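Local coordinates for protein calreticulin, putative,Calreticulin, putative (Trypanosoma cruzi, PDB 5HCF) that probably acts as a lectin-type chaperone, its globular domain having a legume lectin fold with dual carbohydrate- and peptide-binding properties, at residues A[20-29]-A[41-52]; A[111-120]-A[132-141]. All coordinates share one frame; numbering follows the deposited sequence. Where two conformers were deposited one is given.

Contact 1: residues A[20-29]-A[41-52]; sequences RDDFGKVEIS and KGLRLTEDARFY
The ring of Tyr-52 lies against Gly-24, whose CA sits over one face, 4.0 Å from the ring centroid in a CH-pi contact; Leu-45 CD1 covers the opposite face. Lys-25 O and Val-26 CG1 meet the same ring at its edge. Further along, the edge of the Phe-23 ring faces the carbonyl O of Phe-51, with 3.4 Å from Phe-23 CD1 to Phe-51 O. That oxygen also takes a straight bond from Gly-24 N (163° at the hydrogen). Over the guanidinium of Arg-20 lies Phe-51 CD2, the two planes 61° apart.

Past Gly-24 and Lys-25 the first segment pairs as strand 26-29 with strand 42-45, antiparallel, closing one margin of a lectin-type sheet; strand 223-230 continues it beyond 42-45. Val-26 sends CG1 to Leu-45 CD2 (3.6 Å) and CG2 to Leu-43 CD2 (3.7 Å). On the other face Glu-27 and Arg-44 run side by side. Arg-44 is extended, with CG anti to the backbone N (chi1 178°), and brings NH1 within 2.8 Å of Glu-27 OE2, a salt bridge whose hydrogen bond is weak.

Thr-46 N bonds to Lys-25 O, and Lys-25 N reaches Glu-47 OE1 at 3.0 Å, on the anti side of the carboxylate and tilted out of its plane. The Lys-25 backbone is therefore gripped through both N and O where the strand pairing ends, while the Glu-27 to Arg-44 attraction probably owes more to charge than to a directed bond.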
loop_
_atom_site.group_PDB
_atom_site.type_symbol
_atom_site.label_atom_id
_atom_site.label_comp_id
_atom_site.label_asym_id
_atom_site.label_seq_id
_atom_site.Cartn_x
_atom_site.Cartn_y
_atom_site.Cartn_z
ATOM N N ARG A 20 -4.452 21.578 3.670
ATOM C CA ARG A 20 -5.073 21.956 4.937
ATOM C C ARG A 20 -3.967 22.436 5.876
ATOM O O ARG A 20 -2.845 21.938 5.814
ATOM C CB ARG A 20 -5.832 20.771 5.550
ATOM C CG ARG A 20 -6.731 20.046 4.552
ATOM C CD ARG A 20 -7.436 18.804 5.118
ATOM N NE ARG A 20 -8.636 19.118 5.888
ATOM C CZ ARG A 20 -8.736 19.030 7.209
ATOM N NH1 ARG A 20 -7.695 18.645 7.931
ATOM N NH2 ARG A 20 -9.880 19.333 7.809
ATOM N N ASP A 21 -4.264 23.406 6.735
ATOM C CA ASP A 21 -3.239 23.935 7.636
ATOM C C ASP A 21 -3.083 23.071 8.887
ATOM O O ASP A 21 -2.337 23.420 9.802
ATOM C CB ASP A 21 -3.558 25.380 8.046
ATOM C CG ASP A 21 -4.826 25.499 8.890
ATOM O OD1 ASP A 21 -5.409 24.465 9.283
ATOM O OD2 ASP A 21 -5.234 26.643 9.183
ATOM N N ASP A 22 -3.790 21.946 8.925
ATOM C CA ASP A 22 -3.818 21.130 10.130
ATOM C C ASP A 22 -3.521 19.649 9.903
ATOM O O ASP A 22 -3.947 18.810 10.695
ATOM C CB ASP A 22 -5.180 21.278 10.821
ATOM C CG ASP A 22 -6.331 20.760 9.973
ATOM O OD1 ASP A 22 -6.082 20.262 8.856
ATOM O OD2 ASP A 22 -7.490 20.850 10.426
ATOM N N PHE A 23 -2.798 19.322 8.838
ATOM C CA PHE A 23 -2.353 17.945 8.655
ATOM C C PHE A 23 -1.519 17.522 9.858
ATOM O O PHE A 23 -0.863 18.349 10.489
ATOM C CB PHE A 23 -1.557 17.771 7.363
ATOM C CG PHE A 23 -2.410 17.684 6.132
ATOM C CD1 PHE A 23 -3.344 16.674 5.993
ATOM C CD2 PHE A 23 -2.259 18.594 5.101
ATOM C CE1 PHE A 23 -4.131 16.587 4.861
ATOM C CE2 PHE A 23 -3.041 18.509 3.962
ATOM C CZ PHE A 23 -3.977 17.504 3.843
ATOM N N GLY A 24 -1.547 16.233 10.168
ATOM C CA GLY A 24 -0.877 15.719 11.349
ATOM C C GLY A 24 0.632 15.724 11.229
ATOM O O GLY A 24 1.176 15.722 10.127
ATOM N N LYS A 25 1.313 15.739 12.369
ATOM C CA LYS A 25 2.770 15.739 12.364
ATOM C C LYS A 25 3.322 14.320 12.291
ATOM O O LYS A 25 2.773 13.394 12.888
ATOM C CB LYS A 25 3.308 16.454 13.610
ATOM C CG LYS A 25 4.783 16.197 13.902
ATOM C CD LYS A 25 5.127 16.519 15.352
ATOM C CE LYS A 25 6.513 16.007 15.726
ATOM N NZ LYS A 25 6.764 16.080 17.193
ATOM N N VAL A 26 4.413 14.159 11.551
ATOM C CA VAL A 26 5.071 12.868 11.432
ATOM C C VAL A 26 6.526 12.989 11.857
ATOM O O VAL A 26 7.100 14.078 11.841
ATOM C CB VAL A 26 5.000 12.311 9.990
ATOM C CG1 VAL A 26 3.558 12.291 9.489
ATOM C CG2 VAL A 26 5.902 13.113 9.057
ATOM N N GLU A 27 7.122 11.863 12.230
ATOM C CA GLU A 27 8.512 11.840 12.662
ATOM C C GLU A 27 9.158 10.498 12.345
ATOM O O GLU A 27 8.472 9.496 12.160
ATOM C CB GLU A 27 8.614 12.118 14.161
ATOM C CG GLU A 27 8.160 10.943 15.006
ATOM C CD GLU A 27 8.164 11.250 16.483
ATOM O OE1 GLU A 27 8.745 12.285 16.878
ATOM O OE2 GLU A 27 7.591 10.446 17.246
ATOM N N ILE A 28 10.483 10.486 12.285
ATOM C CA ILE A 28 11.223 9.240 12.185
ATOM C C ILE A 28 11.361 8.656 13.588
ATOM O O ILE A 28 11.857 9.324 14.496
ATOM C CB ILE A 28 12.615 9.451 11.554
ATOM C CG1 ILE A 28 12.481 10.007 10.130
ATOM C CG2 ILE A 28 13.421 8.160 11.583
ATOM C CD1 ILE A 28 11.653 9.146 9.189
ATOM N N SER A 29 10.930 7.413 13.766
ATOM C CA SER A 29 10.894 6.811 15.097
ATOM C C SER A 29 10.731 5.296 15.052
ATOM O O SER A 29 10.189 4.748 14.092
ATOM C CB SER A 29 9.761 7.422 15.922
ATOM O OG SER A 29 9.320 6.515 16.915
ATOM N N LYS A 41 13.404 1.861 12.840
ATOM C CA LYS A 41 13.004 3.242 12.592
ATOM C C LYS A 41 12.192 3.362 11.304
ATOM O O LYS A 41 12.428 2.635 10.335
ATOM C CB LYS A 41 14.227 4.160 12.536
ATOM C CG LYS A 41 14.885 4.394 13.887
ATOM C CD LYS A 41 16.003 5.423 13.792
ATOM C CE LYS A 41 16.390 5.945 15.167
ATOM N NZ LYS A 41 17.566 6.859 15.100
ATOM N N GLY A 42 11.231 4.281 11.304
ATOM C CA GLY A 42 10.371 4.486 10.154
ATOM C C GLY A 42 9.523 5.734 10.289
ATOM O O GLY A 42 9.707 6.524 11.215
ATOM N N LEU A 43 8.595 5.915 9.355
ATOM C CA LEU A 43 7.718 7.078 9.355
ATOM C C LEU A 43 6.577 6.864 10.340
ATOM O O LEU A 43 5.758 5.958 10.175
ATOM C CB LEU A 43 7.176 7.338 7.949
ATOM C CG LEU A 43 6.489 8.674 7.669
ATOM C CD1 LEU A 43 5.109 8.709 8.275
ATOM C CD2 LEU A 43 7.336 9.824 8.188
ATOM N N ARG A 44 6.534 7.693 11.373
ATOM C CA ARG A 44 5.557 7.521 12.439
ATOM C C ARG A 44 4.559 8.674 12.484
ATOM O O ARG A 44 4.947 9.844 12.539
ATOM C CB ARG A 44 6.267 7.385 13.787
ATOM C CG ARG A 44 5.342 7.244 14.974
ATOM C CD ARG A 44 6.137 7.111 16.267
ATOM N NE ARG A 44 5.260 7.045 17.432
ATOM C CZ ARG A 44 4.757 8.108 18.052
ATOM N NH1 ARG A 44 5.054 9.330 17.631
ATOM N NH2 ARG A 44 3.961 7.946 19.098
ATOM N N LEU A 45 3.274 8.336 12.451
ATOM C CA LEU A 45 2.223 9.334 12.583
ATOM C C LEU A 45 2.001 9.604 14.069
ATOM O O LEU A 45 1.830 8.673 14.852
ATOM C CB LEU A 45 0.941 8.864 11.901
ATOM C CG LEU A 45 1.135 8.219 10.528
ATOM C CD1 LEU A 45 -0.175 8.194 9.764
ATOM C CD2 LEU A 45 2.212 8.939 9.728
ATOM N N THR A 46 2.011 10.879 14.447
ATOM C CA THR A 46 2.140 11.268 15.850
ATOM C C THR A 46 0.852 11.714 16.532
ATOM O O THR A 46 0.708 11.550 17.741
ATOM C CB THR A 46 3.169 12.406 16.012
ATOM O OG1 THR A 46 2.734 13.563 15.285
ATOM C CG2 THR A 46 4.526 11.968 15.488
ATOM N N GLU A 47 -0.076 12.287 15.775
ATOM C CA GLU A 47 -1.203 12.980 16.386
ATOM C C GLU A 47 -2.544 12.286 16.168
ATOM O O GLU A 47 -2.912 11.947 15.042
ATOM C CB GLU A 47 -1.274 14.413 15.856
ATOM C CG GLU A 47 -0.083 15.279 16.249
ATOM C CD GLU A 47 -0.253 16.724 15.829
ATOM O OE1 GLU A 47 -0.246 16.994 14.608
ATOM O OE2 GLU A 47 -0.402 17.587 16.719
ATOM N N ASP A 48 -3.270 12.087 17.263
ATOM C CA ASP A 48 -4.596 11.479 17.229
ATOM C C ASP A 48 -5.580 12.359 16.477
ATOM O O ASP A 48 -5.459 13.582 16.490
ATOM C CB ASP A 48 -5.115 11.236 18.650
ATOM C CG ASP A 48 -4.392 10.108 19.350
ATOM O OD1 ASP A 48 -3.552 9.455 18.693
ATOM O OD2 ASP A 48 -4.664 9.878 20.552
ATOM N N ALA A 49 -6.549 11.733 15.821
ATOM C CA ALA A 49 -7.642 12.460 15.175
ATOM C C ALA A 49 -7.157 13.502 14.161
ATOM O O ALA A 49 -7.566 14.662 14.215
ATOM C CB ALA A 49 -8.519 13.130 16.233
ATOM N N ARG A 50 -6.308 13.073 13.234
ATOM C CA ARG A 50 -5.785 13.959 12.201
ATOM C C ARG A 50 -5.825 13.299 10.828
ATOM O O ARG A 50 -5.833 12.077 10.709
ATOM C CB ARG A 50 -4.340 14.377 12.522
ATOM C CG ARG A 50 -4.161 15.128 13.834
ATOM C CD ARG A 50 -4.535 16.594 13.699
ATOM N NE ARG A 50 -4.631 17.260 14.997
ATOM C CZ ARG A 50 -5.629 17.071 15.855
ATOM N NH1 ARG A 50 -6.604 16.228 15.551
ATOM N NH2 ARG A 50 -5.649 17.713 17.015
ATOM N N PHE A 51 -5.836 14.121 9.790
ATOM C CA PHE A 51 -5.574 13.650 8.441
ATOM C C PHE A 51 -4.075 13.745 8.196
ATOM O O PHE A 51 -3.403 14.610 8.756
ATOM C CB PHE A 51 -6.329 14.470 7.397
ATOM C CG PHE A 51 -7.814 14.270 7.421
ATOM C CD1 PHE A 51 -8.397 13.236 6.703
ATOM C CD2 PHE A 51 -8.632 15.125 8.141
ATOM C CE1 PHE A 51 -9.769 13.056 6.708
ATOM C CE2 PHE A 51 -10.007 14.949 8.151
ATOM C CZ PHE A 51 -10.575 13.914 7.430
ATOM N N TYR A 52 -3.546 12.854 7.371
ATOM C CA TYR A 52 -2.147 12.948 6.979
ATOM C C TYR A 52 -2.044 12.976 5.455
ATOM O O TYR A 52 -2.833 12.337 4.761
ATOM C CB TYR A 52 -1.341 11.783 7.568
ATOM C CG TYR A 52 -1.274 11.804 9.081
ATOM C CD1 TYR A 52 -2.350 11.370 9.855
ATOM C CD2 TYR A 52 -0.138 12.263 9.737
ATOM C CE1 TYR A 52 -2.289 11.393 11.242
ATOM C CE2 TYR A 52 -0.069 12.291 11.120
ATOM C CZ TYR A 52 -1.145 11.857 11.869
ATOM O OH TYR A 52 -1.065 11.893 13.244
#

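Contact 2: residues A[111-120]-A[132-141]; sequences PDRCGSQNRV and EWSKRIRFPE
Phe-139 is held between Pro-111 and Asn-118: Pro-111 CB sits over the centre of one ring face in a CH-pi contact (3.5 Å to the centroid), and Asn-118 ND2 lies over the opposite face, toward the rim. Asp-112 O meets the ring edge in plane. The Asn-118 amide is used at both ends. Its OD1 accepts from Phe-139 N at 2.9 Å, while ND2 donates to Glu-141 OE1 at 2.8 Å and to Phe-139 O at 3.2 Å; with CG anti to the backbone N (chi1 180°), the amide reaches across to the 132-141 backbone, and bonds at both ends fix its rotation.

In the conformer given, Glu-141 stacks on Arg-113, planes 19° apart; the attraction is probably one of charge, with no N-H aimed at the oxygen. Arg-138 NH2 bonds to Ser-116 O at 2.6 Å, gripping the type II' turn of the 111-114/117-120 beta hairpin. The connection that leaves strand 129-132 for strand 145-152 runs back along this hairpin of the lectin-type sheet, and Val-120 N to Ile-137 O is the one backbone-to-backbone hydrogen bond between the two segments.

Farther along, Arg-119 NH2 donates to Trp-133 O (2.7 Å), in the guanidinium plane, and more weakly to Lys-135 O. Arg-136 crosses over a face of that guanidinium. Water 2 accepts from Arg-119 NE and Ile-137 N. Outside the segments, Tyr-148 packs on Pro-111, Val-120 and Phe-139, and Trp-176 stacks on Trp-133.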
loop_
_atom_site.group_PDB
_atom_site.type_symbol
_atom_site.label_atom_id
_atom_site.label_comp_id
_atom_site.label_asym_id
_atom_site.label_seq_id
_atom_site.Cartn_x
_atom_site.Cartn_y
_atom_site.Cartn_z
ATOM N N PRO A 111 -3.600 -1.700 4.398
ATOM C CA PRO A 111 -4.624 -1.996 5.407
ATOM C C PRO A 111 -5.462 -0.779 5.784
ATOM O O PRO A 111 -4.955 0.343 5.792
ATOM C CB PRO A 111 -3.800 -2.482 6.603
ATOM C CG PRO A 111 -2.494 -1.781 6.450
ATOM C CD PRO A 111 -2.241 -1.765 4.966
ATOM N N ASP A 112 -6.733 -1.010 6.099
ATOM C CA ASP A 112 -7.628 0.060 6.528
ATOM C C ASP A 112 -8.649 -0.520 7.493
ATOM O O ASP A 112 -9.223 -1.575 7.244
ATOM C CB ASP A 112 -8.320 0.719 5.330
ATOM C CG ASP A 112 -9.100 1.967 5.716
ATOM O OD1 ASP A 112 -8.893 2.492 6.834
ATOM O OD2 ASP A 112 -9.920 2.431 4.897
ATOM N N ARG A 113 -8.854 0.157 8.616
ATOM C CA ARG A 113 -9.781 -0.333 9.627
ATOM C C ARG A 113 -10.496 0.796 10.365
ATOM O O ARG A 113 -9.914 1.853 10.643
ATOM C CB ARG A 113 -9.027 -1.216 10.628
ATOM C CG ARG A 113 -9.840 -1.658 11.836
ATOM C CD ARG A 113 -9.183 -1.205 13.133
ATOM N NE ARG A 113 -7.962 -1.954 13.435
ATOM C CZ ARG A 113 -7.852 -2.857 14.407
ATOM N NH1 ARG A 113 -8.891 -3.133 15.189
ATOM N NH2 ARG A 113 -6.696 -3.481 14.607
ATOM N N CYS A 114 -11.765 0.557 10.681
ATOM C CA CYS A 114 -12.569 1.493 11.452
ATOM C C CYS A 114 -13.732 0.728 12.076
ATOM O O CYS A 114 -14.670 0.333 11.383
ATOM C CB CYS A 114 -13.071 2.635 10.569
ATOM S SG CYS A 114 -13.637 4.087 11.474
ATOM N N GLY A 115 -13.671 0.519 13.386
ATOM C CA GLY A 115 -14.664 -0.289 14.068
ATOM C C GLY A 115 -14.538 -1.749 13.682
ATOM O O GLY A 115 -13.435 -2.290 13.612
ATOM N N SER A 116 -15.672 -2.388 13.418
ATOM C CA SER A 116 -15.686 -3.799 13.039
ATOM C C SER A 116 -15.378 -3.966 11.554
ATOM O O SER A 116 -15.392 -5.072 11.016
ATOM C CB SER A 116 -17.029 -4.434 13.389
ATOM O OG SER A 116 -18.085 -3.741 12.750
ATOM N N GLN A 117 -15.097 -2.846 10.904
ATOM C CA GLN A 117 -14.750 -2.819 9.493
ATOM C C GLN A 117 -13.237 -2.978 9.292
ATOM O O GLN A 117 -12.442 -2.254 9.894
ATOM C CB GLN A 117 -15.251 -1.509 8.878
ATOM C CG GLN A 117 -14.996 -1.360 7.396
ATOM C CD GLN A 117 -15.389 0.012 6.890
ATOM O OE1 GLN A 117 -14.547 0.904 6.761
ATOM N NE2 GLN A 117 -16.679 0.192 6.601
ATOM N N ASN A 118 -12.845 -3.914 8.428
ATOM C CA ASN A 118 -11.430 -4.252 8.235
ATOM C C ASN A 118 -11.187 -4.880 6.866
ATOM O O ASN A 118 -11.794 -5.894 6.524
ATOM C CB ASN A 118 -10.961 -5.206 9.352
ATOM C CG ASN A 118 -9.493 -5.615 9.224
ATOM O OD1 ASN A 118 -8.999 -5.939 8.141
ATOM N ND2 ASN A 118 -8.791 -5.612 10.352
ATOM N N ARG A 119 -10.288 -4.287 6.089
ATOM C CA ARG A 119 -9.916 -4.863 4.800
ATOM C C ARG A 119 -8.572 -4.345 4.306
ATOM O O ARG A 119 -8.076 -3.312 4.769
ATOM C CB ARG A 119 -10.985 -4.571 3.745
ATOM C CG ARG A 119 -10.900 -3.172 3.156
ATOM C CD ARG A 119 -11.879 -3.008 2.008
ATOM N NE ARG A 119 -11.583 -3.942 0.924
ATOM C CZ ARG A 119 -12.188 -3.943 -0.260
ATOM N NH1 ARG A 119 -13.130 -3.047 -0.533
ATOM N NH2 ARG A 119 -11.843 -4.837 -1.175
ATOM N N VAL A 120 -7.990 -5.068 3.355
ATOM C CA VAL A 120 -6.814 -4.583 2.646
ATOM C C VAL A 120 -7.254 -3.961 1.330
ATOM O O VAL A 120 -7.856 -4.627 0.495
ATOM C CB VAL A 120 -5.796 -5.714 2.385
ATOM C CG1 VAL A 120 -4.575 -5.175 1.652
ATOM C CG2 VAL A 120 -5.401 -6.394 3.699
ATOM N N GLU A 132 -12.585 -0.752 -6.825
ATOM C CA GLU A 132 -12.289 -1.471 -5.591
ATOM C C GLU A 132 -12.157 -2.978 -5.823
ATOM O O GLU A 132 -12.965 -3.591 -6.520
ATOM C CB GLU A 132 -13.366 -1.190 -4.538
ATOM C CG GLU A 132 -13.409 0.260 -4.072
ATOM C CD GLU A 132 -14.395 0.482 -2.942
ATOM O OE1 GLU A 132 -14.074 1.258 -2.016
ATOM O OE2 GLU A 132 -15.493 -0.115 -2.982
ATOM N N TRP A 133 -11.122 -3.558 -5.226
ATOM C CA TRP A 133 -10.880 -4.994 -5.258
ATOM C C TRP A 133 -12.098 -5.775 -4.752
ATOM O O TRP A 133 -12.616 -5.497 -3.669
ATOM C CB TRP A 133 -9.646 -5.312 -4.412
ATOM C CG TRP A 133 -9.113 -6.706 -4.516
ATOM C CD1 TRP A 133 -9.247 -7.567 -5.566
ATOM C CD2 TRP A 133 -8.326 -7.392 -3.533
ATOM N NE1 TRP A 133 -8.599 -8.750 -5.293
ATOM C CE2 TRP A 133 -8.024 -8.666 -4.053
ATOM C CE3 TRP A 133 -7.851 -7.050 -2.261
ATOM C CZ2 TRP A 133 -7.268 -9.600 -3.347
ATOM C CZ3 TRP A 133 -7.101 -7.979 -1.561
ATOM C CH2 TRP A 133 -6.817 -9.239 -2.106
ATOM N N SER A 134 -12.556 -6.744 -5.540
ATOM C CA SER A 134 -13.748 -7.507 -5.186
ATOM C C SER A 134 -13.543 -8.405 -3.960
ATOM O O SER A 134 -14.501 -8.719 -3.264
ATOM C CB SER A 134 -14.214 -8.362 -6.367
ATOM O OG SER A 134 -13.276 -9.380 -6.666
ATOM N N LYS A 135 -12.307 -8.824 -3.703
ATOM C CA LYS A 135 -12.032 -9.707 -2.572
ATOM C C LYS A 135 -11.769 -8.913 -1.300
ATOM O O LYS A 135 -11.125 -7.863 -1.338
ATOM C CB LYS A 135 -10.840 -10.620 -2.877
ATOM C CG LYS A 135 -11.076 -11.549 -4.055
ATOM C CD LYS A 135 -10.127 -12.732 -4.052
ATOM C CE LYS A 135 -10.611 -13.800 -5.021
ATOM N NZ LYS A 135 -9.602 -14.869 -5.245
ATOM N N ARG A 136 -12.253 -9.422 -0.169
ATOM C CA ARG A 136 -12.100 -8.698 1.085
ATOM C C ARG A 136 -11.257 -9.521 2.062
ATOM O O ARG A 136 -11.766 -10.433 2.715
ATOM C CB ARG A 136 -13.470 -8.377 1.693
ATOM C CG ARG A 136 -14.411 -7.680 0.718
ATOM C CD ARG A 136 -15.664 -7.110 1.374
ATOM N NE ARG A 136 -15.466 -5.752 1.876
ATOM C CZ ARG A 136 -14.970 -5.431 3.066
ATOM N NH1 ARG A 136 -14.584 -6.375 3.914
ATOM N NH2 ARG A 136 -14.844 -4.152 3.399
ATOM N N ILE A 137 -9.963 -9.216 2.127
ATOM C CA ILE A 137 -9.066 -9.842 3.095
ATOM C C ILE A 137 -8.815 -8.930 4.292
ATOM O O ILE A 137 -8.349 -7.799 4.137
ATOM C CB ILE A 137 -7.713 -10.217 2.465
ATOM C CG1 ILE A 137 -7.817 -11.554 1.728
ATOM C CG2 ILE A 137 -6.641 -10.315 3.538
ATOM C CD1 ILE A 137 -8.658 -11.503 0.485
ATOM N N ARG A 138 -9.132 -9.420 5.486
ATOM C CA ARG A 138 -8.855 -8.676 6.712
ATOM C C ARG A 138 -7.378 -8.787 7.085
ATOM O O ARG A 138 -6.765 -9.845 6.929
ATOM C CB ARG A 138 -9.730 -9.179 7.863
ATOM C CG ARG A 138 -11.209 -8.893 7.697
ATOM C CD ARG A 138 -11.979 -9.349 8.928
ATOM N NE ARG A 138 -13.307 -8.748 9.008
ATOM C CZ ARG A 138 -13.658 -7.830 9.905
ATOM N NH1 ARG A 138 -12.781 -7.411 10.809
ATOM N NH2 ARG A 138 -14.890 -7.334 9.900
ATOM N N PHE A 139 -6.805 -7.691 7.569
ATOM C CA PHE A 139 -5.412 -7.707 8.001
ATOM C C PHE A 139 -5.360 -7.956 9.498
ATOM O O PHE A 139 -6.328 -7.676 10.202
ATOM C CB PHE A 139 -4.699 -6.401 7.625
ATOM C CG PHE A 139 -5.140 -5.208 8.428
ATOM C CD1 PHE A 139 -6.226 -4.443 8.022
ATOM C CD2 PHE A 139 -4.461 -4.844 9.583
ATOM C CE1 PHE A 139 -6.629 -3.342 8.755
ATOM C CE2 PHE A 139 -4.856 -3.750 10.320
ATOM C CZ PHE A 139 -5.941 -2.994 9.905
ATOM N N PRO A 140 -4.228 -8.490 9.986
ATOM C CA PRO A 140 -4.108 -8.891 11.392
ATOM C C PRO A 140 -4.245 -7.704 12.335
ATOM O O PRO A 140 -3.625 -6.662 12.127
ATOM C CB PRO A 140 -2.705 -9.507 11.477
ATOM C CG PRO A 140 -2.255 -9.710 10.062
ATOM C CD PRO A 140 -2.997 -8.735 9.218
ATOM N N GLU A 141 -5.068 -7.868 13.362
ATOM C CA GLU A 141 -5.350 -6.782 14.285
ATOM C C GLU A 141 -4.524 -6.947 15.545
ATOM O O GLU A 141 -5.024 -7.385 16.578
ATOM C CB GLU A 141 -6.845 -6.731 14.609
ATOM C CG GLU A 141 -7.680 -6.253 13.439
ATOM C CD GLU A 141 -9.156 -6.196 13.747
ATOM O OE1 GLU A 141 -9.917 -5.700 12.880
ATOM O OE2 GLU A 141 -9.555 -6.639 14.851
HETATM O O HOH W 1 -14.933 -4.863 6.747
HETATM O O HOH W 2 -9.614 -6.580 1.147
#

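How the contacts relate
Contact 1 and contact 2 follow one another along the chain, the first closing before the second opens, and their centres lie 22 Å apart with nearest atoms about 10 Å apart, so they do not touch. Both reach the same seven-stranded antiparallel sheet: residues 50-52 of contact 1 begin strand 50-62, next to outermost strand 15-16, whereas 111-120 supplies parts of strands 107-114 and 117-126 toward the other margin, where 117-126 adjoins outermost strand 129-132. Strands 208-217 and 83-91 lie between them. Contact 1 also joins the eight-stranded sheet through 26-29 and 42-45, and the loop of contact 2 leads into its strand 145-152. Each contact thus links the two sheets of the lectin fold at separate places.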